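Local coordinates for glycosylation Associate Protein 2 (Streptococcus agalactiae serotype V, PDB 6OYC) that probably helps, as an accessory Sec system protein acting with Gap1 and Gap3, to glycosylate and secrete a bacterial surface glycoprotein, at residues Leu64-Gln68 and Tyr88-His93; Tyr131-Gln136 and Pro256-Asn261; Leu158-Phe164 and Gly248-Leu254; Asn385-Ile391 and Phe448-Ala454. One frame throughout, in Å; residues are numbered along the deposited sequence.

Four contacts sample three parts of the chain. Contact 1 lies in the parallel sheet near the N-terminus, contacts 2 and 3 in the middle beta region, and contact 4 in the mixed sheet of the alpha/beta-hydrolase part. Contacts 2 and 3 share strand 251-262: G248-L254, which leads into and covers its start, pairs with L158-F164, P256-N261 with Y131-Q136, and their centres are 23 Å apart. Contact 1 stays remote, its centre 35 Å from contact 2 and 41 Å from contact 4. In contact 2 the N261 side chain comes within about 3 Å of a bound glycerol, probably from the crystallisation liquor. In contact 4 the I391 side chain approaches a possible, unconfirmed nucleophile elbow but makes no contact with it.

Contact 1: Leu64-Gln68 and Tyr88-His93; sequences LLTEQ and YPKDKH
L65 and Y88 sit side by side where two neighbouring strands end, their CA atoms 5.1 Å apart, and beyond them Q68 keeps pace with K92 at a CA-to-CA distance of 5.7 Å. The Y88 ring reaches across the exit of L64-Q68 because its CG is anti to the backbone N (chi1 180°). Its OH donates to Q68 O at 2.6 Å, arriving in the carbonyl plane on a lone pair with a C=O...O angle of 122°. The near rim of the ring meets L65 CB, 4.2 Å from Y88 CD1. Next to it, P89 CD abuts L65 O at 3.3 Å.

Q68 runs out extended, crossing K92 at about a right angle with Q68 CB 3.9 Å from K92 CD. Its OE1 takes a weak bond from H93 N at 3.0 Å, but H93 O, another acceptor, is only 2.7 Å from OE1, which makes the placing of this amide doubtful. L102 of helix 96-104 packs on both L65 and Y88. Strands 62-65 and 86-89 are adjacent in a five-stranded parallel sheet with the 2-1-3-4-5 order of flavodoxin-like folds, and the contact forms at the C-terminal ends of these inner strands.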
# COMPACT_ATOMS: atom_id res chain seq x y z
N LEU B 64 4.39 23.91 5.96
CA LEU B 64 3.96 24.52 4.72
C LEU B 64 4.94 25.62 4.34
O LEU B 64 5.05 26.63 5.04
CB LEU B 64 2.53 25.07 4.82
CG LEU B 64 2.12 25.82 3.56
CD1 LEU B 64 2.23 24.93 2.31
CD2 LEU B 64 0.72 26.39 3.70
N LEU B 65 5.63 25.44 3.23
CA LEU B 65 6.64 26.38 2.78
C LEU B 65 6.07 27.14 1.59
O LEU B 65 5.81 26.56 0.54
CB LEU B 65 7.93 25.63 2.41
CG LEU B 65 8.59 24.86 3.56
CD1 LEU B 65 9.86 24.10 3.09
CD2 LEU B 65 8.92 25.79 4.72
N THR B 66 5.85 28.44 1.77
CA THR B 66 5.18 29.20 0.72
C THR B 66 6.12 30.06 -0.12
O THR B 66 5.65 30.69 -1.06
CB THR B 66 4.08 30.09 1.31
OG1 THR B 66 4.65 30.98 2.29
CG2 THR B 66 2.97 29.24 1.96
N GLU B 67 7.43 30.08 0.17
CA GLU B 67 8.38 30.90 -0.58
C GLU B 67 9.27 30.04 -1.47
O GLU B 67 9.45 28.84 -1.24
CB GLU B 67 9.26 31.74 0.35
CG GLU B 67 8.52 32.45 1.44
CD GLU B 67 7.43 33.36 0.89
OE1 GLU B 67 7.73 34.15 -0.03
OE2 GLU B 67 6.28 33.26 1.38
N GLN B 68 9.86 30.67 -2.48
CA GLN B 68 10.72 29.91 -3.38
C GLN B 68 12.02 29.51 -2.70
O GLN B 68 12.48 28.36 -2.83
CB GLN B 68 11.02 30.71 -4.64
CG GLN B 68 12.11 30.04 -5.45
CD GLN B 68 12.02 30.33 -6.92
OE1 GLN B 68 11.90 29.42 -7.73
NE2 GLN B 68 12.09 31.61 -7.26
N TYR B 88 5.42 22.41 -0.62
CA TYR B 88 6.18 23.42 -1.33
C TYR B 88 5.53 23.61 -2.70
O TYR B 88 5.03 22.63 -3.27
CB TYR B 88 7.64 22.96 -1.46
CG TYR B 88 8.57 23.91 -2.19
CD1 TYR B 88 9.27 24.90 -1.49
CD2 TYR B 88 8.79 23.80 -3.56
CE1 TYR B 88 10.13 25.77 -2.14
CE2 TYR B 88 9.67 24.68 -4.23
CZ TYR B 88 10.33 25.65 -3.51
OH TYR B 88 11.19 26.52 -4.13
N PRO B 89 5.48 24.83 -3.22
CA PRO B 89 4.71 25.07 -4.44
C PRO B 89 5.25 24.27 -5.62
O PRO B 89 6.46 24.15 -5.82
CB PRO B 89 4.85 26.58 -4.67
CG PRO B 89 5.21 27.12 -3.34
CD PRO B 89 6.07 26.08 -2.71
N LYS B 90 4.32 23.67 -6.37
CA LYS B 90 4.69 22.94 -7.58
C LYS B 90 5.34 23.88 -8.59
O LYS B 90 6.25 23.48 -9.32
CB LYS B 90 3.47 22.22 -8.16
CG LYS B 90 3.70 21.64 -9.56
CD LYS B 90 2.60 20.66 -10.00
CE LYS B 90 3.03 19.19 -9.87
NZ LYS B 90 4.12 18.79 -10.83
N ASP B 91 4.91 25.14 -8.63
CA ASP B 91 5.33 26.10 -9.64
C ASP B 91 6.63 26.82 -9.31
O ASP B 91 6.99 27.77 -10.00
CB ASP B 91 4.21 27.14 -9.88
CG ASP B 91 4.05 28.14 -8.72
OD1 ASP B 91 4.71 27.98 -7.67
OD2 ASP B 91 3.24 29.10 -8.85
N LYS B 92 7.32 26.43 -8.25
CA LYS B 92 8.56 27.07 -7.85
C LYS B 92 9.73 26.13 -8.10
O LYS B 92 9.61 24.92 -7.92
CB LYS B 92 8.52 27.49 -6.38
CG LYS B 92 7.57 28.63 -6.08
CD LYS B 92 7.94 29.90 -6.86
CE LYS B 92 6.91 31.01 -6.65
NZ LYS B 92 7.01 32.12 -7.64
N HIS B 93 10.86 26.70 -8.53
CA HIS B 93 12.09 25.94 -8.74
C HIS B 93 13.03 26.15 -7.56
O HIS B 93 13.49 27.27 -7.32
CB HIS B 93 12.79 26.33 -10.04
CG HIS B 93 13.99 25.47 -10.32
ND1 HIS B 93 13.89 24.20 -10.85
CD2 HIS B 93 15.31 25.68 -10.10
CE1 HIS B 93 15.09 23.67 -10.96
NE2 HIS B 93 15.98 24.55 -10.51

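Contact 2: Tyr131-Gln136 and Pro256-Asn261; sequences YGEKLQ and PLHRRN
An antiparallel strand pair, part of an antiparallel sheet in the middle of the chain, joins Y131-Q136 to P256-N261. The axes of strands 132-135 and 256-261 approach to 4.5 Å, and E133 with R259 and L135 with L257 form the hydrogen-bonded pairs. R259 N meets E133 O at 2.9 Å and 172°, an almost straight bond.

Side chains alternate between the two faces. L135, L257, E133 and R259 share one of them, where L135 CB and L257 CB touch at 4.2 Å near I178 and F174 of strand 168-180. R259 starts with CG wedged between its backbone N and carbonyl carbon (chi1 66°) and bends at chi2, which carries the guanidinium over to Y131 and E133. The Y131 ring presents its edge to one face of that group, the two planes 63° apart, with Y131 CE2 3.6 Å from R259 NH2. E133 OE1 also lies 3.6 Å from R259 NH2, but well out of the guanidinium plane, so this salt bridge rests on charge alone. A glycerol, probably from the crystallisation liquor, takes hydrogen bonds from R259 NH2 and N261 ND2.

On the other face K134 runs alongside H258 with its CG over the imidazole, 3.4 Å from H258 ND1. The lysine NZ goes on to backbone oxygens including L331 O, H258 ND1 bonds to E308, and R260 pairs with E283 and E308. Back on the E133-R259 face, a water bridges the pair, donating to E133 OE2 at 2.6 Å and accepting from R259 NE at 2.8 Å.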
# COMPACT_ATOMS: atom_id res chain seq x y z
N TYR B 131 -5.99 2.28 6.77
CA TYR B 131 -6.99 1.22 6.77
C TYR B 131 -7.62 1.05 5.40
O TYR B 131 -7.85 2.02 4.67
CB TYR B 131 -8.12 1.44 7.78
CG TYR B 131 -8.96 0.18 7.96
CD1 TYR B 131 -8.41 -0.98 8.52
CD2 TYR B 131 -10.28 0.12 7.52
CE1 TYR B 131 -9.16 -2.14 8.67
CE2 TYR B 131 -11.05 -1.04 7.68
CZ TYR B 131 -10.48 -2.17 8.26
OH TYR B 131 -11.21 -3.33 8.41
N GLY B 132 -7.93 -0.20 5.08
CA GLY B 132 -8.77 -0.52 3.95
C GLY B 132 -9.34 -1.90 4.13
O GLY B 132 -8.83 -2.70 4.93
N GLU B 133 -10.42 -2.18 3.40
CA GLU B 133 -10.97 -3.53 3.37
C GLU B 133 -11.85 -3.65 2.13
O GLU B 133 -12.14 -2.66 1.45
CB GLU B 133 -11.74 -3.87 4.65
CG GLU B 133 -13.09 -3.21 4.79
CD GLU B 133 -13.80 -3.61 6.09
OE1 GLU B 133 -13.15 -3.66 7.15
OE2 GLU B 133 -15.01 -3.88 6.06
N LYS B 134 -12.24 -4.88 1.84
CA LYS B 134 -12.96 -5.22 0.62
C LYS B 134 -14.38 -5.66 0.94
O LYS B 134 -14.62 -6.36 1.92
CB LYS B 134 -12.23 -6.33 -0.15
CG LYS B 134 -11.06 -5.83 -1.01
CD LYS B 134 -10.06 -6.91 -1.31
CE LYS B 134 -9.09 -7.09 -0.13
NZ LYS B 134 -8.08 -8.14 -0.46
N LEU B 135 -15.33 -5.19 0.12
CA LEU B 135 -16.65 -5.80 0.03
C LEU B 135 -16.58 -6.80 -1.11
O LEU B 135 -16.44 -6.41 -2.28
CB LEU B 135 -17.73 -4.74 -0.22
CG LEU B 135 -18.09 -3.90 1.01
CD1 LEU B 135 -17.05 -2.79 1.29
CD2 LEU B 135 -19.45 -3.28 0.85
N GLN B 136 -16.60 -8.08 -0.76
CA GLN B 136 -16.45 -9.17 -1.72
C GLN B 136 -17.77 -9.43 -2.46
O GLN B 136 -18.86 -9.13 -1.96
CB GLN B 136 -15.98 -10.44 -1.01
CG GLN B 136 -14.64 -10.31 -0.28
CD GLN B 136 -13.45 -10.23 -1.25
OE1 GLN B 136 -13.59 -10.41 -2.46
NE2 GLN B 136 -12.27 -9.97 -0.71
N PRO B 256 -13.58 -7.41 -6.23
CA PRO B 256 -13.79 -6.76 -4.94
C PRO B 256 -14.07 -5.27 -5.10
O PRO B 256 -13.54 -4.61 -5.99
CB PRO B 256 -12.46 -6.99 -4.19
CG PRO B 256 -11.76 -8.08 -4.95
CD PRO B 256 -12.21 -7.94 -6.36
N LEU B 257 -14.90 -4.75 -4.20
CA LEU B 257 -15.05 -3.31 -4.02
C LEU B 257 -14.20 -2.92 -2.81
O LEU B 257 -14.49 -3.34 -1.68
CB LEU B 257 -16.52 -2.94 -3.82
CG LEU B 257 -16.80 -1.56 -3.22
CD1 LEU B 257 -16.34 -0.47 -4.20
CD2 LEU B 257 -18.29 -1.38 -2.90
N HIS B 258 -13.16 -2.13 -3.05
CA HIS B 258 -12.26 -1.67 -2.00
C HIS B 258 -12.79 -0.39 -1.39
O HIS B 258 -13.24 0.51 -2.11
CB HIS B 258 -10.86 -1.39 -2.54
CG HIS B 258 -10.21 -2.56 -3.19
ND1 HIS B 258 -9.31 -3.37 -2.53
CD2 HIS B 258 -10.31 -3.06 -4.44
CE1 HIS B 258 -8.88 -4.31 -3.35
NE2 HIS B 258 -9.47 -4.14 -4.52
N ARG B 259 -12.66 -0.27 -0.07
CA ARG B 259 -12.90 1.01 0.60
C ARG B 259 -11.74 1.30 1.55
O ARG B 259 -11.28 0.41 2.26
CB ARG B 259 -14.23 0.99 1.35
CG ARG B 259 -14.32 0.02 2.52
CD ARG B 259 -14.16 0.80 3.80
NE ARG B 259 -14.50 0.01 4.96
CZ ARG B 259 -14.23 0.37 6.21
NH1 ARG B 259 -13.60 1.51 6.46
NH2 ARG B 259 -14.58 -0.41 7.21
N ARG B 260 -11.27 2.55 1.54
CA ARG B 260 -10.03 2.92 2.22
C ARG B 260 -10.17 4.27 2.92
O ARG B 260 -10.90 5.16 2.46
CB ARG B 260 -8.84 2.99 1.22
CG ARG B 260 -8.49 1.65 0.61
CD ARG B 260 -7.60 1.75 -0.65
NE ARG B 260 -7.48 0.43 -1.28
CZ ARG B 260 -7.39 0.24 -2.58
NH1 ARG B 260 -7.38 1.28 -3.41
NH2 ARG B 260 -7.28 -0.99 -3.07
N ASN B 261 -9.46 4.42 4.04
CA ASN B 261 -9.24 5.75 4.59
C ASN B 261 -8.32 6.51 3.63
O ASN B 261 -7.19 6.08 3.38
CB ASN B 261 -8.60 5.68 5.98
CG ASN B 261 -9.50 5.02 7.04
OD1 ASN B 261 -10.64 4.59 6.76
ND2 ASN B 261 -8.98 4.91 8.25
O HOH W 1 -5.44 4.75 4.95
O HOH W 2 -16.42 -2.04 4.98

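Contact 3: Leu158-Phe164 and Gly248-Leu254; sequences LELEGQF and GKGIVKL
E159 and K253 lie side by side, pointing the same way from a non-hydrogen-bonded antiparallel pair. The glutamate is extended (chi1 -161°); its chain runs alongside the lysine methylenes and E159 OE2 comes 3.2 Å from K253 CE. E159 OE2 and K253 NZ remain 3.8 Å apart, a long salt bridge; the lysine bends at chi4, and NZ also forms a salt bridge with E195.

E161, likewise extended, crosses I251 obliquely, with E161 CD 3.5 Å from I251 CG1. Q163 folds at chi2 and rests OE1 3.4 Å from K249 CB.

The opposite face is apolar. L160 CD1 meets L254 CD1 at 4.3 Å, both packing on L172 of strand 168-180 in another sheet. F164 CG lies beside the backbone N (chi1 -62°), swinging the ring back along the partner strand: its edge faces G250 O, 3.6 Å from F164 CE2, and F164 CZ comes within 4.2 Å of V252 CG2. Of seven backbone hydrogen bonds, the last three pass through the corners at G162 and G248-G250, all glycine but K249. These bonds and the buried apolar contacts join strands 157-165 and 251-262, antiparallel neighbours in the middle beta region; the long salt bridge is consistent with a modest contribution.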
# COMPACT_ATOMS: atom_id res chain seq x y z
N LEU B 158 -17.52 -11.96 -10.02
CA LEU B 158 -18.87 -12.22 -10.45
C LEU B 158 -19.02 -11.74 -11.89
O LEU B 158 -18.61 -10.62 -12.23
CB LEU B 158 -19.91 -11.54 -9.56
CG LEU B 158 -21.33 -11.43 -10.10
CD1 LEU B 158 -21.92 -12.80 -10.44
CD2 LEU B 158 -22.23 -10.69 -9.09
N GLU B 159 -19.61 -12.59 -12.72
CA GLU B 159 -19.72 -12.38 -14.15
C GLU B 159 -21.20 -12.38 -14.52
O GLU B 159 -21.90 -13.36 -14.26
CB GLU B 159 -18.96 -13.48 -14.90
CG GLU B 159 -18.60 -13.17 -16.32
CD GLU B 159 -17.78 -14.28 -16.94
OE1 GLU B 159 -17.53 -15.29 -16.24
OE2 GLU B 159 -17.41 -14.15 -18.12
N LEU B 160 -21.66 -11.29 -15.11
CA LEU B 160 -23.03 -11.13 -15.56
C LEU B 160 -23.03 -10.89 -17.06
O LEU B 160 -22.27 -10.05 -17.55
CB LEU B 160 -23.72 -9.98 -14.85
CG LEU B 160 -23.65 -10.14 -13.33
CD1 LEU B 160 -23.60 -8.80 -12.61
CD2 LEU B 160 -24.84 -10.97 -12.88
N GLU B 161 -23.88 -11.62 -17.78
CA GLU B 161 -23.97 -11.47 -19.22
C GLU B 161 -25.42 -11.47 -19.68
O GLU B 161 -26.20 -12.33 -19.27
CB GLU B 161 -23.19 -12.59 -19.92
CG GLU B 161 -23.26 -12.53 -21.43
CD GLU B 161 -22.33 -13.54 -22.08
OE1 GLU B 161 -21.80 -14.43 -21.36
OE2 GLU B 161 -22.12 -13.43 -23.31
N GLY B 162 -25.77 -10.50 -20.53
CA GLY B 162 -27.10 -10.47 -21.14
C GLY B 162 -27.49 -9.05 -21.54
O GLY B 162 -26.64 -8.24 -21.91
N GLN B 163 -28.79 -8.80 -21.48
CA GLN B 163 -29.35 -7.48 -21.76
C GLN B 163 -29.74 -6.80 -20.46
O GLN B 163 -30.51 -7.36 -19.66
CB GLN B 163 -30.56 -7.60 -22.67
CG GLN B 163 -30.30 -8.51 -23.87
CD GLN B 163 -30.22 -7.76 -25.19
OE1 GLN B 163 -29.83 -6.59 -25.22
NE2 GLN B 163 -30.59 -8.43 -26.28
N PHE B 164 -29.24 -5.58 -20.26
CA PHE B 164 -29.40 -4.87 -19.00
C PHE B 164 -30.41 -3.73 -19.07
O PHE B 164 -30.79 -3.22 -18.02
CB PHE B 164 -28.03 -4.36 -18.53
CG PHE B 164 -27.07 -5.47 -18.27
CD1 PHE B 164 -27.05 -6.12 -17.03
CD2 PHE B 164 -26.24 -5.95 -19.28
CE1 PHE B 164 -26.20 -7.19 -16.81
CE2 PHE B 164 -25.40 -7.02 -19.06
CZ PHE B 164 -25.37 -7.64 -17.82
N GLY B 248 -27.62 -1.67 -21.81
CA GLY B 248 -26.96 -2.24 -22.96
C GLY B 248 -26.85 -3.75 -22.88
O GLY B 248 -27.60 -4.43 -22.18
N LYS B 249 -25.89 -4.28 -23.62
CA LYS B 249 -25.74 -5.72 -23.77
C LYS B 249 -24.26 -6.08 -23.76
O LYS B 249 -23.44 -5.39 -24.37
CB LYS B 249 -26.41 -6.18 -25.07
CG LYS B 249 -25.78 -7.42 -25.72
CD LYS B 249 -26.47 -8.72 -25.32
CE LYS B 249 -25.71 -10.00 -25.79
NZ LYS B 249 -24.49 -10.38 -25.02
N GLY B 250 -23.94 -7.16 -23.08
CA GLY B 250 -22.59 -7.66 -23.03
C GLY B 250 -22.32 -8.32 -21.69
O GLY B 250 -23.19 -9.00 -21.13
N ILE B 251 -21.11 -8.11 -21.18
CA ILE B 251 -20.61 -8.82 -20.01
C ILE B 251 -20.03 -7.82 -19.03
O ILE B 251 -19.26 -6.93 -19.42
CB ILE B 251 -19.53 -9.85 -20.38
CG1 ILE B 251 -20.09 -10.89 -21.34
CG2 ILE B 251 -18.99 -10.52 -19.12
CD1 ILE B 251 -19.08 -11.94 -21.74
N VAL B 252 -20.42 -7.94 -17.77
CA VAL B 252 -19.78 -7.25 -16.65
C VAL B 252 -19.11 -8.31 -15.80
O VAL B 252 -19.73 -9.34 -15.49
CB VAL B 252 -20.81 -6.47 -15.81
CG1 VAL B 252 -20.11 -5.51 -14.87
CG2 VAL B 252 -21.81 -5.75 -16.72
N LYS B 253 -17.84 -8.09 -15.45
CA LYS B 253 -17.13 -8.89 -14.47
C LYS B 253 -16.80 -7.98 -13.31
O LYS B 253 -16.06 -7.01 -13.48
CB LYS B 253 -15.84 -9.50 -15.03
CG LYS B 253 -16.02 -10.50 -16.16
CD LYS B 253 -14.83 -11.47 -16.21
CE LYS B 253 -14.87 -12.39 -17.44
NZ LYS B 253 -14.52 -11.70 -18.72
N LEU B 254 -17.32 -8.30 -12.13
CA LEU B 254 -17.07 -7.52 -10.93
C LEU B 254 -16.10 -8.25 -10.02
O LEU B 254 -16.24 -9.45 -9.79
CB LEU B 254 -18.37 -7.26 -10.17
CG LEU B 254 -19.39 -6.47 -11.00
CD1 LEU B 254 -20.75 -6.51 -10.34
CD2 LEU B 254 -18.92 -5.03 -11.19
O HOH W 3 -30.60 -4.23 -22.76

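Contact 4: Asn385-Ile391 and Phe448-Ala454; sequences NPHAIII and FSNTTFA
I389 and F453 stand side by side on one face of two parallel strands, whose axes run 4.8 Å apart at 15°. Along the isoleucine, CB rests 3.8 Å from F453 CD2. The CG2 branch, anti to the backbone N, stays against the same ring. CG1 turns the other way, beside the backbone N (chi1 -70°), and meets T451 CG2 at 3.9 Å. CD1 at the tip touches two aromatic rings: it lies 3.5 Å from F453 CE2, and it approaches the edge of the F448 ring in its plane, 3.6 Å from F448 CE2. T378 of helix 372-381 also borders this side chain.

Before the strands begin, N385 grips the type I turn F448-T451 with both ends of its amide. Its OD1 receives N450 N at 2.6 Å on a lone pair in the carbonyl plane, and its ND2 donates to S449 OG at 2.7 Å, nearly straight at 168° and close to the amide plane. Two bonds thus fix the rotation of the N385 amide. T451 OG1 adds a bond to P386 O at 2.8 Å, again on a lone pair. The ring nitrogens of H387 find partners outside the two segments, ND1 bonding to D363 and NE2 to D513.

From T452 N to H387 O onward the main chains exchange four hydrogen bonds, the last from I391 N to A454 O. Strand 388-392 lies between strands 365-370 and 452-458, the run of parallel strands expected of the alpha/beta-hydrolase fold to which this family is assigned.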
# COMPACT_ATOMS: atom_id res chain seq x y z
N ASN B 385 18.57 -8.69 -9.36
CA ASN B 385 19.91 -9.10 -8.95
C ASN B 385 20.33 -8.36 -7.66
O ASN B 385 21.32 -7.64 -7.67
CB ASN B 385 20.92 -8.87 -10.07
CG ASN B 385 22.19 -9.69 -9.90
OD1 ASN B 385 22.50 -10.17 -8.81
ND2 ASN B 385 22.93 -9.85 -10.98
N PRO B 386 19.57 -8.51 -6.58
CA PRO B 386 19.87 -7.74 -5.37
C PRO B 386 21.11 -8.27 -4.66
O PRO B 386 21.59 -9.38 -4.89
CB PRO B 386 18.62 -7.93 -4.52
CG PRO B 386 18.13 -9.29 -4.90
CD PRO B 386 18.42 -9.41 -6.38
N HIS B 387 21.61 -7.44 -3.74
CA HIS B 387 22.69 -7.88 -2.88
C HIS B 387 22.27 -9.04 -1.99
O HIS B 387 23.03 -10.00 -1.81
CB HIS B 387 23.16 -6.72 -2.02
CG HIS B 387 24.26 -7.09 -1.08
ND1 HIS B 387 25.54 -7.37 -1.51
CD2 HIS B 387 24.27 -7.26 0.26
CE1 HIS B 387 26.30 -7.68 -0.48
NE2 HIS B 387 25.55 -7.62 0.61
N ALA B 388 21.07 -8.97 -1.43
CA ALA B 388 20.64 -9.96 -0.46
C ALA B 388 19.13 -10.12 -0.50
O ALA B 388 18.39 -9.18 -0.81
CB ALA B 388 21.09 -9.58 0.95
N ILE B 389 18.68 -11.32 -0.18
CA ILE B 389 17.27 -11.67 -0.06
C ILE B 389 17.12 -12.35 1.29
O ILE B 389 17.61 -13.47 1.48
CB ILE B 389 16.80 -12.56 -1.20
CG1 ILE B 389 16.76 -11.76 -2.50
CG2 ILE B 389 15.45 -13.19 -0.88
CD1 ILE B 389 16.43 -12.59 -3.70
N ILE B 390 16.48 -11.68 2.24
CA ILE B 390 16.24 -12.22 3.57
C ILE B 390 14.79 -12.68 3.61
O ILE B 390 13.86 -11.86 3.55
CB ILE B 390 16.51 -11.18 4.66
CG1 ILE B 390 17.94 -10.64 4.56
CG2 ILE B 390 16.22 -11.75 6.04
CD1 ILE B 390 18.22 -9.49 5.52
N ILE B 391 14.57 -13.98 3.73
CA ILE B 391 13.22 -14.51 3.68
C ILE B 391 13.03 -15.56 4.77
O ILE B 391 13.97 -16.25 5.17
CB ILE B 391 12.90 -15.09 2.29
CG1 ILE B 391 14.08 -15.92 1.78
CG2 ILE B 391 12.60 -13.96 1.31
CD1 ILE B 391 13.75 -16.74 0.52
N PHE B 448 20.89 -13.91 -10.11
CA PHE B 448 21.21 -13.73 -8.70
C PHE B 448 22.72 -13.68 -8.47
O PHE B 448 23.22 -14.15 -7.44
CB PHE B 448 20.57 -14.84 -7.87
CG PHE B 448 19.07 -14.82 -7.90
CD1 PHE B 448 18.39 -15.40 -8.97
CD2 PHE B 448 18.35 -14.20 -6.90
CE1 PHE B 448 17.00 -15.37 -9.01
CE2 PHE B 448 16.96 -14.16 -6.94
CZ PHE B 448 16.28 -14.76 -7.99
N SER B 449 23.45 -13.07 -9.41
CA SER B 449 24.91 -13.03 -9.29
C SER B 449 25.35 -12.25 -8.06
O SER B 449 26.28 -12.67 -7.35
CB SER B 449 25.52 -12.44 -10.56
OG SER B 449 25.31 -11.04 -10.65
N ASN B 450 24.69 -11.13 -7.77
CA ASN B 450 25.02 -10.32 -6.60
C ASN B 450 24.51 -10.90 -5.30
O ASN B 450 24.84 -10.36 -4.24
CB ASN B 450 24.45 -8.91 -6.76
CG ASN B 450 25.21 -8.07 -7.75
OD1 ASN B 450 26.38 -8.34 -8.04
ND2 ASN B 450 24.57 -7.01 -8.26
N THR B 451 23.72 -11.99 -5.33
CA THR B 451 22.77 -12.28 -4.27
C THR B 451 23.26 -13.34 -3.28
O THR B 451 23.78 -14.39 -3.69
CB THR B 451 21.43 -12.76 -4.85
OG1 THR B 451 21.07 -11.96 -5.98
CG2 THR B 451 20.35 -12.65 -3.80
N THR B 452 23.05 -13.07 -2.00
CA THR B 452 23.11 -14.06 -0.92
C THR B 452 21.72 -14.24 -0.32
O THR B 452 20.98 -13.27 -0.17
CB THR B 452 24.09 -13.61 0.17
OG1 THR B 452 25.34 -13.21 -0.42
CG2 THR B 452 24.32 -14.72 1.20
N PHE B 453 21.36 -15.47 0.06
CA PHE B 453 20.04 -15.76 0.63
C PHE B 453 20.16 -16.07 2.11
O PHE B 453 20.86 -17.01 2.50
CB PHE B 453 19.35 -16.93 -0.08
CG PHE B 453 18.92 -16.62 -1.49
CD1 PHE B 453 19.81 -16.73 -2.54
CD2 PHE B 453 17.62 -16.23 -1.76
CE1 PHE B 453 19.42 -16.45 -3.84
CE2 PHE B 453 17.22 -15.95 -3.06
CZ PHE B 453 18.12 -16.06 -4.10
N ALA B 454 19.45 -15.30 2.94
CA ALA B 454 19.23 -15.64 4.33
C ALA B 454 17.84 -16.24 4.43
O ALA B 454 16.85 -15.56 4.15
CB ALA B 454 19.35 -14.41 5.23